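Histidine--tRNA ligase (Thermus thermophilus, PDB 1H4V) catalyses the ATP-dependent attachment of L-histidine to tRNA(His), working as a homodimeric class II aminoacyl-tRNA synthetase. Local coordinates at residues Lys160-Ser164 with Val249-Glu254. Residues are numbered along the deposited sequence; the frame is centred on the assembly and turned at random.
Sequences KVKLS and VPYELE
Glu252 grips the neighbouring strand through both its backbone groups. Its N donates to Val161 O at 2.9 Å, a somewhat bent bond. Its O accepts from Leu163 N, also at 2.9 Å, and this bond is almost straight (N-H...O 168°). Glu254 N then reaches Leu163 O at 2.7 Å, so Leu163 bonds to the residues before and after its partner Leu253, the alternating pattern of a parallel strand pair. The same carbonyls also receive CA-H groups, as where Leu253 CA lies 3.4 Å from Leu163 O.

On the face of Val161 and Leu163, the aromatic ring of Tyr251 meets Leu163 obliquely, with CD2 of the leucine 3.8 Å from the ring atom CD2. Tyr251 CG sits between the backbone N and the carbonyl carbon (chi1 74°), which brings the ring against the Leu163 side chain while CB remains 3.9 Å from Val161 CG1. On the opposite face Lys162 runs near Glu254, in packing whose detail is doubtful; NZ and OE1 stay 4.3 Å apart, beyond a salt bridge.

Helix 231-246 packs against Leu163 through Leu237 and Leu244, and OE1 of its Glu241 is hydrogen-bonded to Tyr251 OH, fixing the far end of the ring. Val144 and Tyr148 of helix 137-153 close over Val161. Strand 267-272 binds the other edge of 160-164, leaving 251-253 outermost, a parallel pair at the margin of the largely antiparallel class II sheet that joins catalytic regions 1-171 and 229-320 across mostly helical chain. Backbone bonding therefore attaches this edge strand, while apolar packing secures its helix-covered face and Lys162-Glu254 probably adds only modest electrostatic attraction.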
# COMPACT_ATOMS: atom_id res chain seq x y z
N LYS A 160 15.91 -19.36 13.27
CA LYS A 160 17.16 -19.21 14.01
C LYS A 160 17.45 -17.73 14.32
O LYS A 160 17.63 -16.92 13.40
CB LYS A 160 18.34 -19.80 13.22
CG LYS A 160 18.15 -21.23 12.71
CD LYS A 160 18.10 -22.25 13.84
CE LYS A 160 17.87 -23.67 13.29
NZ LYS A 160 17.71 -24.70 14.35
N VAL A 161 17.50 -17.39 15.60
CA VAL A 161 17.78 -16.03 16.02
C VAL A 161 19.27 -15.85 16.33
O VAL A 161 19.82 -16.55 17.18
CB VAL A 161 16.97 -15.66 17.27
CG1 VAL A 161 17.32 -14.25 17.73
CG2 VAL A 161 15.50 -15.76 16.96
N LYS A 162 19.91 -14.93 15.64
CA LYS A 162 21.33 -14.67 15.87
C LYS A 162 21.52 -13.27 16.42
O LYS A 162 21.03 -12.29 15.87
CB LYS A 162 22.12 -14.89 14.58
CG LYS A 162 21.98 -16.34 14.13
CD LYS A 162 22.94 -16.74 13.04
CE LYS A 162 22.72 -18.20 12.66
NZ LYS A 162 22.76 -19.09 13.87
N LEU A 163 22.20 -13.20 17.56
CA LEU A 163 22.43 -11.95 18.26
C LEU A 163 23.91 -11.58 18.33
O LEU A 163 24.78 -12.45 18.24
CB LEU A 163 21.85 -12.07 19.68
CG LEU A 163 21.97 -10.89 20.65
CD1 LEU A 163 21.24 -9.68 20.09
CD2 LEU A 163 21.39 -11.29 21.99
N SER A 164 24.19 -10.30 18.49
CA SER A 164 25.56 -9.82 18.57
C SER A 164 25.56 -8.35 18.93
O SER A 164 24.50 -7.76 19.18
CB SER A 164 26.27 -10.02 17.23
OG SER A 164 27.60 -9.53 17.28
N VAL A 249 13.12 -16.98 24.22
CA VAL A 249 13.47 -16.84 22.80
C VAL A 249 14.85 -17.46 22.59
O VAL A 249 15.86 -16.94 23.07
CB VAL A 249 13.50 -15.35 22.34
CG1 VAL A 249 14.19 -15.24 20.99
CG2 VAL A 249 12.08 -14.81 22.24
N PRO A 250 14.91 -18.58 21.87
CA PRO A 250 16.19 -19.24 21.61
C PRO A 250 17.06 -18.39 20.69
O PRO A 250 16.62 -18.00 19.61
CB PRO A 250 15.78 -20.55 20.95
CG PRO A 250 14.53 -20.17 20.20
CD PRO A 250 13.80 -19.31 21.22
N TYR A 251 18.28 -18.09 21.11
CA TYR A 251 19.19 -17.30 20.30
C TYR A 251 20.61 -17.86 20.38
O TYR A 251 20.93 -18.67 21.24
CB TYR A 251 19.21 -15.84 20.74
CG TYR A 251 19.96 -15.59 22.03
CD1 TYR A 251 19.37 -15.87 23.26
CD2 TYR A 251 21.26 -15.09 22.02
CE1 TYR A 251 20.06 -15.67 24.45
CE2 TYR A 251 21.97 -14.88 23.21
CZ TYR A 251 21.36 -15.18 24.42
OH TYR A 251 22.03 -14.97 25.61
N GLU A 252 21.45 -17.39 19.47
CA GLU A 252 22.84 -17.82 19.40
C GLU A 252 23.70 -16.59 19.16
O GLU A 252 23.40 -15.77 18.30
CB GLU A 252 23.00 -18.80 18.23
CG GLU A 252 24.32 -19.54 18.20
CD GLU A 252 24.20 -20.99 18.67
OE1 GLU A 252 23.75 -21.21 19.81
OE2 GLU A 252 24.57 -21.90 17.89
N LEU A 253 24.76 -16.44 19.95
CA LEU A 253 25.66 -15.30 19.77
C LEU A 253 26.38 -15.53 18.45
O LEU A 253 26.90 -16.62 18.20
CB LEU A 253 26.65 -15.23 20.93
CG LEU A 253 26.71 -13.90 21.70
CD1 LEU A 253 25.32 -13.51 22.16
CD2 LEU A 253 27.65 -14.03 22.89
N GLU A 254 26.39 -14.51 17.59
CA GLU A 254 27.03 -14.61 16.27
C GLU A 254 28.12 -13.58 16.04
O GLU A 254 27.83 -12.45 15.66
CB GLU A 254 25.99 -14.44 15.16
CG GLU A 254 25.62 -15.71 14.42
CD GLU A 254 26.77 -16.30 13.60
OE1 GLU A 254 26.55 -17.37 12.98
OE2 GLU A 254 27.87 -15.71 13.58